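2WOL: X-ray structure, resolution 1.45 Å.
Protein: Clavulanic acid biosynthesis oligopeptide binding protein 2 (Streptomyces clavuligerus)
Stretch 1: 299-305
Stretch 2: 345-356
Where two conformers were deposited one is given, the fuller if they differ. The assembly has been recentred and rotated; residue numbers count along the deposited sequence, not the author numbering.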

ATOM      1  N   PRO A 299      -9.561  -4.232  11.433  1.00  9.48           N
ATOM      2  CA  PRO A 299      -9.514  -4.736  10.065  1.00  9.62           C
ATOM      3  C   PRO A 299      -8.170  -5.357   9.703  1.00 10.28           C
ATOM      4  O   PRO A 299      -7.164  -5.101  10.370  1.00  9.73           O
ATOM      5  CB  PRO A 299      -9.711  -3.467   9.234  1.00  9.76           C
ATOM      6  CG  PRO A 299      -9.054  -2.411  10.045  1.00  9.13           C
ATOM      7  CD  PRO A 299      -9.354  -2.770  11.481  1.00  9.43           C
ATOM      8  N   ARG A 300      -8.169  -6.158   8.641  1.00 11.06           N
ATOM      9  CA  ARG A 300      -6.937  -6.527   7.957  1.00 12.41           C
ATOM     10  C   ARG A 300      -6.452  -5.292   7.215  1.00 12.73           C
ATOM     11  O   ARG A 300      -7.266  -4.521   6.697  1.00 13.30           O
ATOM     12  CB  ARG A 300      -7.191  -7.643   6.949  1.00 12.63           C
ATOM     13  CG  ARG A 300      -7.490  -8.991   7.573  1.00 14.26           C
ATOM     14  CD  ARG A 300      -8.173  -9.886   6.560  1.00 16.82           C
ATOM     15  NE  ARG A 300      -8.277 -11.264   7.025  1.00 18.58           N
ATOM     16  CZ  ARG A 300      -7.358 -12.202   6.816  1.00 17.89           C
ATOM     17  NH1 ARG A 300      -6.244 -11.919   6.152  1.00 17.34           N
ATOM     18  NH2 ARG A 300      -7.560 -13.431   7.271  1.00 18.70           N
ATOM     19  N   THR A 301      -5.135  -5.102   7.163  1.00 13.07           N
ATOM     20  CA  THR A 301      -4.547  -3.953   6.463  1.00 13.41           C
ATOM     21  C   THR A 301      -4.177  -4.285   5.018  1.00 13.61           C
ATOM     22  O   THR A 301      -3.820  -3.388   4.245  1.00 14.02           O
ATOM     23  CB  THR A 301      -3.278  -3.436   7.166  1.00 13.56           C
ATOM     24  OG1 THR A 301      -2.274  -4.457   7.152  1.00 13.72           O
ATOM     25  CG2 THR A 301      -3.568  -3.037   8.603  1.00 14.45           C
ATOM     26  N   SER A 302      -4.260  -5.570   4.672  1.00 13.37           N
ATOM     27  CA  SER A 302      -3.815  -6.114   3.377  1.00 13.29           C
ATOM     28  C   SER A 302      -2.293  -6.237   3.248  1.00 12.63           C
ATOM     29  O   SER A 302      -1.785  -6.655   2.206  1.00 12.41           O
ATOM     30  CB  SER A 302      -4.412  -5.344   2.193  1.00 13.67           C
ATOM     31  OG  SER A 302      -5.806  -5.586   2.103  1.00 15.97           O
ATOM     32  N   PHE A 303      -1.579  -5.883   4.314  1.00 11.85           N
ATOM     33  CA  PHE A 303      -0.135  -6.077   4.368  1.00 11.03           C
ATOM     34  C   PHE A 303       0.183  -7.525   4.707  1.00 10.40           C
ATOM     35  O   PHE A 303      -0.579  -8.193   5.418  1.00 10.57           O
ATOM     36  CB  PHE A 303       0.508  -5.147   5.400  1.00 11.00           C
ATOM     37  CG  PHE A 303       0.772  -3.754   4.892  1.00 11.34           C
ATOM     38  CD1 PHE A 303      -0.282  -2.887   4.604  1.00 12.39           C
ATOM     39  CD2 PHE A 303       2.074  -3.302   4.726  1.00 11.89           C
ATOM     40  CE1 PHE A 303      -0.035  -1.596   4.143  1.00 12.92           C
ATOM     41  CE2 PHE A 303       2.329  -2.011   4.265  1.00 12.14           C
ATOM     42  CZ  PHE A 303       1.274  -1.163   3.967  1.00 12.70           C
ATOM     43  N   LEU A 304       1.306  -8.000   4.178  1.00  9.61           N
ATOM     44  CA  LEU A 304       1.815  -9.328   4.475  1.00  9.15           C
ATOM     45  C   LEU A 304       3.154  -9.204   5.188  1.00  8.74           C
ATOM     46  O   LEU A 304       4.031  -8.475   4.739  1.00  8.85           O
ATOM     47  CB  LEU A 304       1.984 -10.138   3.185  1.00  9.14           C
ATOM     48  CG  LEU A 304       2.734 -11.474   3.291  1.00  8.67           C
ATOM     49  CD1 LEU A 304       1.896 -12.528   3.986  1.00  8.59           C
ATOM     50  CD2 LEU A 304       3.167 -11.960   1.919  1.00  9.31           C
ATOM     51  N   HIS A 305       3.296  -9.923   6.295  1.00  8.43           N
ATOM     52  CA  HIS A 305       4.564 -10.050   6.986  1.00  8.46           C
ATOM     53  C   HIS A 305       5.177 -11.377   6.554  1.00  7.80           C
ATOM     54  O   HIS A 305       4.525 -12.421   6.618  1.00  7.48           O
ATOM     55  CB  HIS A 305       4.339 -10.021   8.499  0.50  8.66           C
ATOM     56  CG  HIS A 305       5.586  -9.805   9.299  0.50 10.05           C
ATOM     57  ND1 HIS A 305       6.375  -8.682   9.161  0.50 11.67           N
ATOM     58  CD2 HIS A 305       6.166 -10.555  10.265  0.50 11.90           C
ATOM     59  CE1 HIS A 305       7.395  -8.758   9.996  0.50 12.01           C
ATOM     60  NE2 HIS A 305       7.294  -9.887  10.674  0.50 12.19           N
TER
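Stretch 2 (345-356) GDLTTALFPPTL

Two segments far apart in sequence can pack closely without sharing a single direct hydrogen bond, and residues 345-356 laid along 299-305 illustrate how a salt bridge, a water and van der Waals packing can do the work. The register runs back and forth rather than steadily: Gly345 is nearest Arg300, Leu351 nearest Leu304 and Pro353 nearest Ser302, with CA atoms 7.5, 7.2 and 5.8 Å apart. Gly345 leads, at positive phi, into the short extended strand of Asp346 and Leu347. Asp346 points toward Arg300 and forms a salt bridge, OD1 to NH2 at 2.9 Å, although the model is crowded here and the exact position of NH2 is less certain. Leu347 turns its side chain away, yet its carbonyl O accepts a weak hydrogen bond from a water that in turn accepts one from Arg300 NH2. Beyond the strand the chain is irregular. Thr348 sets CG2 3.8 Å from Leu304 CD1, while its OG1 donates to Ala350 O. Leu351 then brings CD2 to 3.9 Å from Leu304 CD2, an apolar contact. After Phe352, which faces away, a type I turn spans Pro353 to Leu356. Pro353 CG lies 3.5 Å from Ser302 O, and Pro354 covers the guanidinium face opposite Asp346 CB. Thr355 OG1 ends the contact, 3.7 Å from Ser302 OG.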

ATOM      1  N   GLY A 345      -2.233 -10.410  14.092  1.00 13.93           N
ATOM      2  CA  GLY A 345      -2.697 -10.533  12.716  1.00 13.10           C
ATOM      3  C   GLY A 345      -3.327 -11.882  12.435  1.00 12.57           C
ATOM      4  O   GLY A 345      -3.796 -12.571  13.350  1.00 12.93           O
ATOM      5  N   ASP A 346      -3.324 -12.260  11.162  1.00 11.74           N
ATOM      6  CA  ASP A 346      -4.003 -13.457  10.704  1.00 11.45           C
ATOM      7  C   ASP A 346      -3.002 -14.420  10.088  1.00 10.77           C
ATOM      8  O   ASP A 346      -2.377 -14.099   9.076  1.00 10.41           O
ATOM      9  CB  ASP A 346      -5.057 -13.077   9.672  1.00 11.90           C
ATOM     10  CG  ASP A 346      -6.262 -13.959   9.743  1.00 14.08           C
ATOM     11  OD1 ASP A 346      -6.209 -15.097   9.222  1.00 14.99           O
ATOM     12  OD2 ASP A 346      -7.267 -13.506  10.331  1.00 17.30           O
ATOM     13  N   LEU A 347      -2.845 -15.594  10.697  1.00  9.95           N
ATOM     14  CA  LEU A 347      -1.923 -16.606  10.181  1.00  9.49           C
ATOM     15  C   LEU A 347      -2.200 -16.882   8.716  1.00  9.23           C
ATOM     16  O   LEU A 347      -3.354 -16.951   8.296  1.00  9.20           O
ATOM     17  CB  LEU A 347      -2.049 -17.912  10.964  1.00  9.39           C
ATOM     18  CG  LEU A 347      -1.325 -18.026  12.300  1.00 10.09           C
ATOM     19  CD1 LEU A 347      -1.699 -19.349  12.947  1.00 11.29           C
ATOM     20  CD2 LEU A 347       0.182 -17.934  12.094  1.00 11.04           C
ATOM     21  N   THR A 348      -1.133 -17.029   7.939  1.00  8.56           N
ATOM     22  CA  THR A 348      -1.268 -17.382   6.537  1.00  8.53           C
ATOM     23  C   THR A 348      -0.160 -18.334   6.104  1.00  8.46           C
ATOM     24  O   THR A 348       0.975 -18.220   6.570  1.00  8.37           O
ATOM     25  CB  THR A 348      -1.305 -16.127   5.627  1.00  8.64           C
ATOM     26  OG1 THR A 348      -1.544 -16.523   4.273  1.00  9.00           O
ATOM     27  CG2 THR A 348      -0.004 -15.344   5.699  1.00  8.29           C
ATOM     28  N   THR A 349      -0.506 -19.271   5.222  1.00  8.81           N
ATOM     29  CA  THR A 349       0.472 -20.167   4.604  1.00  9.18           C
ATOM     30  C   THR A 349       0.693 -19.820   3.128  1.00  9.27           C
ATOM     31  O   THR A 349       1.437 -20.503   2.424  1.00  9.55           O
ATOM     32  CB  THR A 349       0.043 -21.639   4.713  1.00  9.11           C
ATOM     33  OG1 THR A 349      -1.175 -21.832   3.987  1.00 10.12           O
ATOM     34  CG2 THR A 349      -0.176 -22.030   6.171  1.00  9.43           C
ATOM     35  N   ALA A 350       0.029 -18.767   2.660  1.00  9.10           N
ATOM     36  CA  ALA A 350       0.222 -18.269   1.300  1.00  9.38           C
ATOM     37  C   ALA A 350       0.352 -16.741   1.283  1.00  9.29           C
ATOM     38  O   ALA A 350       0.387 -16.102   2.336  1.00  9.31           O
ATOM     39  CB  ALA A 350      -0.906 -18.744   0.391  1.00  9.73           C
ATOM     40  N   LEU A 351       0.417 -16.170   0.083  1.00  9.38           N
ATOM     41  CA  LEU A 351       0.816 -14.772  -0.081  1.00  9.30           C
ATOM     42  C   LEU A 351      -0.343 -13.784  -0.234  1.00  9.23           C
ATOM     43  O   LEU A 351      -0.398 -12.785   0.481  1.00  9.18           O
ATOM     44  CB  LEU A 351       1.804 -14.634  -1.247  1.00  9.28           C
ATOM     45  CG  LEU A 351       3.017 -15.578  -1.217  1.00  9.58           C
ATOM     46  CD1 LEU A 351       3.757 -15.556  -2.539  1.00  9.93           C
ATOM     47  CD2 LEU A 351       3.970 -15.239  -0.077  1.00  9.88           C
ATOM     48  N   PHE A 352      -1.262 -14.063  -1.159  1.00  9.40           N
ATOM     49  CA  PHE A 352      -2.371 -13.142  -1.448  1.00 10.00           C
ATOM     50  C   PHE A 352      -3.252 -12.878  -0.232  1.00 10.69           C
ATOM     51  O   PHE A 352      -3.642 -13.818   0.466  1.00 10.71           O
ATOM     52  CB  PHE A 352      -3.278 -13.693  -2.556  1.00 10.03           C
ATOM     53  CG  PHE A 352      -2.660 -13.702  -3.930  1.00  9.90           C
ATOM     54  CD1 PHE A 352      -2.733 -14.847  -4.719  1.00 10.33           C
ATOM     55  CD2 PHE A 352      -2.032 -12.568  -4.448  1.00 10.03           C
ATOM     56  CE1 PHE A 352      -2.180 -14.872  -6.000  1.00 10.30           C
ATOM     57  CE2 PHE A 352      -1.478 -12.589  -5.730  1.00 10.82           C
ATOM     58  CZ  PHE A 352      -1.554 -13.743  -6.499  1.00  9.88           C
ATOM     59  N   PRO A 353      -3.577 -11.598   0.024  1.00 11.43           N
ATOM     60  CA  PRO A 353      -4.640 -11.276   0.981  1.00 12.32           C
ATOM     61  C   PRO A 353      -5.999 -11.755   0.456  1.00 13.32           C
ATOM     62  O   PRO A 353      -6.184 -11.849  -0.760  1.00 13.56           O
ATOM     63  CB  PRO A 353      -4.612  -9.742   1.042  1.00 12.43           C
ATOM     64  CG  PRO A 353      -3.301  -9.343   0.467  1.00 12.06           C
ATOM     65  CD  PRO A 353      -2.967 -10.387  -0.548  1.00 11.43           C
ATOM     66  N   PRO A 354      -6.949 -12.062   1.363  1.00 14.27           N
ATOM     67  CA  PRO A 354      -8.286 -12.515   0.953  1.00 15.11           C
ATOM     68  C   PRO A 354      -9.136 -11.490   0.186  1.00 15.70           C
ATOM     69  O   PRO A 354     -10.219 -11.839  -0.297  1.00 16.51           O
ATOM     70  CB  PRO A 354      -8.956 -12.888   2.281  1.00 15.21           C
ATOM     71  CG  PRO A 354      -8.218 -12.127   3.312  1.00 15.08           C
ATOM     72  CD  PRO A 354      -6.803 -12.045   2.831  1.00 14.62           C
ATOM     73  N   THR A 355      -8.658 -10.251   0.069  1.00 16.01           N
ATOM     74  CA  THR A 355      -9.348  -9.224  -0.720  1.00 16.38           C
ATOM     75  C   THR A 355      -9.212  -9.475  -2.216  1.00 16.10           C
ATOM     76  O   THR A 355     -10.014  -8.980  -3.012  1.00 16.53           O
ATOM     77  CB  THR A 355      -8.813  -7.802  -0.432  1.00 16.40           C
ATOM     78  OG1 THR A 355      -7.380  -7.820  -0.396  1.00 17.41           O
ATOM     79  CG2 THR A 355      -9.360  -7.269   0.884  1.00 17.25           C
ATOM     80  N   LEU A 356      -8.191 -10.237  -2.595  1.00 15.36           N
ATOM     81  CA  LEU A 356      -7.898 -10.468  -4.005  1.00 14.72           C
ATOM     82  C   LEU A 356      -8.577 -11.729  -4.526  1.00 14.52           C
ATOM     83  O   LEU A 356      -8.592 -12.752  -3.837  1.00 14.29           O
ATOM     84  CB  LEU A 356      -6.388 -10.530  -4.240  1.00 14.67           C
ATOM     85  CG  LEU A 356      -5.562  -9.335  -3.754  1.00 14.37           C
ATOM     86  CD1 LEU A 356      -4.103  -9.556  -4.092  1.00 13.86           C
ATOM     87  CD2 LEU A 356      -6.055  -8.019  -4.349  1.00 14.71           C
TER
HETATM   88  O   HOH W   1      -4.922 -14.680   6.414  1.00 26.08           O